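Local coordinates for cellulase IBT99 (Metagenomes, PDB 6WBT), which probably hydrolyses 6-phospho-alpha-glucosides as a family 4 glycosidase, working with bound NAD and a manganese ion, at residues L185-E190 against V208-V213; T206-R209 against D214-D217. All coordinates share one frame; numbering follows the deposited sequence.

Contact 1: L185-E190 against V208-V213; sequences LDCKLE and VRCKGV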
loop_
_atom_site.group_PDB
_atom_site.type_symbol
_atom_site.label_atom_id
_atom_site.label_comp_id
_atom_site.label_asym_id
_atom_site.label_seq_id
_atom_site.Cartn_x
_atom_site.Cartn_y
_atom_site.Cartn_z
ATOM N N LEU A 185 -10.548 31.368 23.600
ATOM C CA LEU A 185 -11.105 30.598 24.703
ATOM C C LEU A 185 -10.733 31.157 26.068
ATOM O O LEU A 185 -11.176 30.608 27.083
ATOM C CB LEU A 185 -10.636 29.144 24.610
ATOM C CG LEU A 185 -10.849 28.450 23.267
ATOM C CD1 LEU A 185 -9.883 27.291 23.122
ATOM C CD2 LEU A 185 -12.285 27.974 23.130
ATOM N N ASP A 186 -9.940 32.229 26.115
ATOM C CA ASP A 186 -9.364 32.732 27.363
ATOM C C ASP A 186 -8.625 31.613 28.094
ATOM O O ASP A 186 -8.683 31.486 29.320
ATOM C CB ASP A 186 -10.435 33.380 28.245
ATOM C CG ASP A 186 -9.845 34.260 29.330
ATOM O OD1 ASP A 186 -10.272 34.136 30.497
ATOM O OD2 ASP A 186 -8.941 35.064 29.017
ATOM N N CYS A 187 -7.932 30.787 27.316
ATOM C CA CYS A 187 -7.158 29.655 27.800
ATOM C C CYS A 187 -5.673 29.970 27.686
ATOM O O CYS A 187 -5.240 30.673 26.771
ATOM C CB CYS A 187 -7.483 28.389 26.996
ATOM S SG CYS A 187 -6.590 26.890 27.487
ATOM N N LYS A 188 -4.895 29.444 28.625
ATOM C CA LYS A 188 -3.452 29.634 28.607
ATOM C C LYS A 188 -2.813 28.737 27.553
ATOM O O LYS A 188 -3.221 27.586 27.365
ATOM C CB LYS A 188 -2.865 29.343 29.989
ATOM C CG LYS A 188 -3.494 30.183 31.095
ATOM C CD LYS A 188 -3.357 31.670 30.796
ATOM C CE LYS A 188 -4.319 32.511 31.626
ATOM N NZ LYS A 188 -5.575 32.829 30.887
ATOM N N LEU A 189 -1.804 29.277 26.859
ATOM C CA LEU A 189 -1.191 28.554 25.749
ATOM C C LEU A 189 -0.526 27.262 26.210
ATOM O O LEU A 189 -0.433 26.303 25.434
ATOM C CB LEU A 189 -0.176 29.449 25.037
ATOM C CG LEU A 189 0.474 28.891 23.768
ATOM C CD1 LEU A 189 -0.574 28.616 22.702
ATOM C CD2 LEU A 189 1.539 29.841 23.245
ATOM N N GLU A 190 -0.063 27.216 27.461
ATOM C CA GLU A 190 0.504 25.978 27.984
ATOM C C GLU A 190 -0.527 24.857 28.008
ATOM O O GLU A 190 -0.175 23.686 27.825
ATOM C CB GLU A 190 1.069 26.203 29.389
ATOM C CG GLU A 190 2.193 27.230 29.472
ATOM C CD GLU A 190 1.688 28.638 29.727
ATOM O OE1 GLU A 190 0.739 29.069 29.037
ATOM O OE2 GLU A 190 2.236 29.312 30.624
ATOM N N VAL A 208 -8.898 20.269 18.846
ATOM C CA VAL A 208 -8.185 21.189 19.724
ATOM C C VAL A 208 -8.795 21.086 21.113
ATOM O O VAL A 208 -10.022 21.034 21.258
ATOM C CB VAL A 208 -8.245 22.646 19.213
ATOM C CG1 VAL A 208 -7.419 23.559 20.109
ATOM C CG2 VAL A 208 -7.766 22.734 17.773
ATOM N N ARG A 209 -7.943 21.055 22.135
ATOM C CA ARG A 209 -8.402 20.880 23.505
ATOM C C ARG A 209 -7.606 21.774 24.443
ATOM O O ARG A 209 -6.382 21.881 24.327
ATOM C CB ARG A 209 -8.287 19.411 23.941
ATOM C CG ARG A 209 -6.953 18.768 23.606
ATOM C CD ARG A 209 -7.002 17.255 23.752
ATOM N NE ARG A 209 -5.809 16.625 23.193
ATOM C CZ ARG A 209 -5.689 16.253 21.922
ATOM N NH1 ARG A 209 -4.568 15.687 21.498
ATOM N NH2 ARG A 209 -6.689 16.447 21.075
ATOM N N CYS A 210 -8.315 22.419 25.367
ATOM C CA CYS A 210 -7.717 23.253 26.404
ATOM C C CYS A 210 -7.879 22.544 27.743
ATOM O O CYS A 210 -9.002 22.206 28.134
ATOM C CB CYS A 210 -8.366 24.636 26.442
ATOM S SG CYS A 210 -8.065 25.578 27.966
ATOM N N LYS A 211 -6.759 22.324 28.436
ATOM C CA LYS A 211 -6.749 21.604 29.711
ATOM C C LYS A 211 -7.394 20.228 29.569
ATOM O O LYS A 211 -8.129 19.765 30.445
ATOM C CB LYS A 211 -7.427 22.422 30.815
ATOM C CG LYS A 211 -6.581 23.576 31.337
ATOM C CD LYS A 211 -7.375 24.521 32.230
ATOM C CE LYS A 211 -7.840 23.848 33.510
ATOM N NZ LYS A 211 -8.568 24.806 34.391
ATOM N N GLY A 212 -7.119 19.567 28.443
ATOM C CA GLY A 212 -7.671 18.263 28.157
ATOM C C GLY A 212 -9.093 18.255 27.639
ATOM O O GLY A 212 -9.510 17.257 27.040
ATOM N N VAL A 213 -9.853 19.327 27.840
ATOM C CA VAL A 213 -11.248 19.360 27.415
ATOM C C VAL A 213 -11.307 19.788 25.955
ATOM O O VAL A 213 -10.767 20.835 25.583
ATOM C CB VAL A 213 -12.076 20.297 28.305
ATOM C CG1 VAL A 213 -13.513 20.363 27.811
ATOM C CG2 VAL A 213 -12.032 19.823 29.749
#
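Cys187 and Cys210 are joined by a disulfide that ties the loop after helix 173-184 to a beta hairpin with a two-residue type I' turn. The SG of Cys187 lies 2.0 Å from the SG of Cys210, and the two CB atoms leave the bridge almost at right angles, with a torsion of 94° about the sulfur-sulfur bond. Each cysteine sends its CB toward the other segment and its SG anti to its own backbone N, chi1 180° in Cys187 and 163° in Cys210, which carries each sulfur across to the other segment. The CA atoms of Cys187 and Cys210 are 6.6 Å apart, and the bridge alone carries the direct contact.

Both cysteines sit where the chain turns. Cys187 follows Asp186, whose positive phi makes it the C-prime residue of the Schellman motif that ends the helix. Cys210 opens the hairpin turn over Lys211 and Gly212, and its N gives a hydrogen bond of 2.9 Å to the O of Val213. Ile192 of strand 192-197 packs against both cysteines, so a neighbouring strand shields part of the bridge. Within the bridge, the CB of Cys187 comes 3.9 Å from the CB of Cys210, while the CB of Cys210 is 3.1 Å from the SG of Cys187.

Contact 2: T206-R209 against D214-D217; sequences THVR and DVTD
Thr216 reaches back from the first turn of helix 216-226 to the edge of strand 202-210, where its OG1 accepts a hydrogen bond from the backbone N of Val208 at 2.6 Å. That bond is nearly straight, 171° at the hydrogen. The carbonyl of Val208 is used as well: its O accepts a hydrogen bond from the N of Val215 at 2.8 Å, the donor lying in the carbonyl plane. Both polar backbone atoms of Val208 are thus satisfied by the chain that returns from the hairpin.

Asp214 organises this returning chain. Its OD1 accepts a hydrogen bond from the N of Thr216 at 2.8 Å, nearly along the C-O bond, which closes an Asx turn and holds the carboxylate beside the strand. The other oxygen, OD2, lies 3.6 Å from CD2 of His207, with ring and carboxylate planes 87° apart. With CG2 anti to the backbone N of Thr216, that methyl points to the O of Thr206, while OG1 is left to face Val208. A valine in place of Thr216 would probably leave the N of Val208 without its acceptor and loosen the helix start from the strand.

Arg209 forms an antiparallel, non-hydrogen-bonded pair with Asp214, yet its guanidinium leads away to salt bridges with Glu193 and Asp195. Those acids belong to strand 192-197, which borders strand 202-210, and Val208 packs there on Ser194, while Val215 takes the N-cap position of helix 216-226.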
loop_
_atom_site.group_PDB
_atom_site.type_symbol
_atom_site.label_atom_id
_atom_site.label_comp_id
_atom_site.label_asym_id
_atom_site.label_seq_id
_atom_site.Cartn_x
_atom_site.Cartn_y
_atom_site.Cartn_z
ATOM N N THR A 206 -7.616 19.009 13.334
ATOM C CA THR A 206 -8.757 18.107 13.461
ATOM C C THR A 206 -9.431 18.233 14.823
ATOM O O THR A 206 -10.664 18.255 14.907
ATOM C CB THR A 206 -8.320 16.662 13.215
ATOM O OG1 THR A 206 -7.319 16.292 14.171
ATOM C CG2 THR A 206 -7.753 16.510 11.814
ATOM N N HIS A 207 -8.646 18.310 15.896
ATOM C CA HIS A 207 -9.177 18.472 17.242
ATOM C C HIS A 207 -8.283 19.421 18.023
ATOM O O HIS A 207 -7.058 19.392 17.874
ATOM C CB HIS A 207 -9.275 17.130 17.982
ATOM C CG HIS A 207 -10.263 16.178 17.384
ATOM N ND1 HIS A 207 -9.882 15.088 16.631
ATOM C CD2 HIS A 207 -11.615 16.150 17.430
ATOM C CE1 HIS A 207 -10.959 14.429 16.239
ATOM N NE2 HIS A 207 -12.024 15.053 16.710
ATOM N N VAL A 208 -8.898 20.269 18.846
ATOM C CA VAL A 208 -8.185 21.189 19.724
ATOM C C VAL A 208 -8.795 21.086 21.113
ATOM O O VAL A 208 -10.022 21.034 21.258
ATOM C CB VAL A 208 -8.245 22.646 19.213
ATOM C CG1 VAL A 208 -7.419 23.559 20.109
ATOM C CG2 VAL A 208 -7.766 22.734 17.773
ATOM N N ARG A 209 -7.943 21.055 22.135
ATOM C CA ARG A 209 -8.402 20.880 23.505
ATOM C C ARG A 209 -7.606 21.774 24.443
ATOM O O ARG A 209 -6.382 21.881 24.327
ATOM C CB ARG A 209 -8.287 19.411 23.941
ATOM C CG ARG A 209 -6.953 18.768 23.606
ATOM C CD ARG A 209 -7.002 17.255 23.752
ATOM N NE ARG A 209 -5.809 16.625 23.193
ATOM C CZ ARG A 209 -5.689 16.253 21.922
ATOM N NH1 ARG A 209 -4.568 15.687 21.498
ATOM N NH2 ARG A 209 -6.689 16.447 21.075
ATOM N N ASP A 214 -11.956 18.972 25.124
ATOM C CA ASP A 214 -12.077 19.279 23.704
ATOM C C ASP A 214 -12.854 20.575 23.517
ATOM O O ASP A 214 -13.976 20.715 24.015
ATOM C CB ASP A 214 -12.764 18.124 22.971
ATOM C CG ASP A 214 -12.662 18.239 21.455
ATOM O OD1 ASP A 214 -12.950 19.324 20.906
ATOM O OD2 ASP A 214 -12.291 17.239 20.807
ATOM N N VAL A 215 -12.251 21.521 22.805
ATOM C CA VAL A 215 -12.841 22.828 22.553
ATOM C C VAL A 215 -12.922 23.121 21.057
ATOM O O VAL A 215 -12.993 24.278 20.655
ATOM C CB VAL A 215 -12.067 23.934 23.294
ATOM C CG1 VAL A 215 -12.310 23.843 24.792
ATOM C CG2 VAL A 215 -10.583 23.824 22.986
ATOM N N THR A 216 -12.911 22.078 20.225
ATOM C CA THR A 216 -12.921 22.279 18.779
ATOM C C THR A 216 -14.239 22.891 18.318
ATOM O O THR A 216 -14.248 23.847 17.534
ATOM C CB THR A 216 -12.666 20.952 18.063
ATOM O OG1 THR A 216 -11.511 20.319 18.626
ATOM C CG2 THR A 216 -12.433 21.186 16.577
ATOM N N ASP A 217 -15.363 22.353 18.801
ATOM C CA ASP A 217 -16.667 22.869 18.393
ATOM C C ASP A 217 -16.857 24.315 18.833
ATOM O O ASP A 217 -17.488 25.109 18.126
ATOM C CB ASP A 217 -17.782 21.987 18.954
ATOM C CG ASP A 217 -17.997 20.728 18.137
ATOM O OD1 ASP A 217 -17.343 20.583 17.083
ATOM O OD2 ASP A 217 -18.823 19.885 18.547
#

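In the fold
The centres of contacts 1 and 2 are about 9 Å apart, and both contacts use strand 202-210, sharing Val208 and Arg209. Along the chain, the loop 185-190 comes first, then strand 202-210, the hairpin turn, and the start of helix 216-226. The two contacts meet directly where CD1 of Leu185 packs 3.5 Å from CG2 of Val215. Together they tie the C-terminal part of strand 202-210 to the loop after helix 173-184 and to the start of helix 216-226, about 24 Å from the centre of the chain. The manganese ligands Cys171 and His201 come just before helix 173-184 and strand 202-210, so contact 1 joins the chain just past that helix to the strand's end.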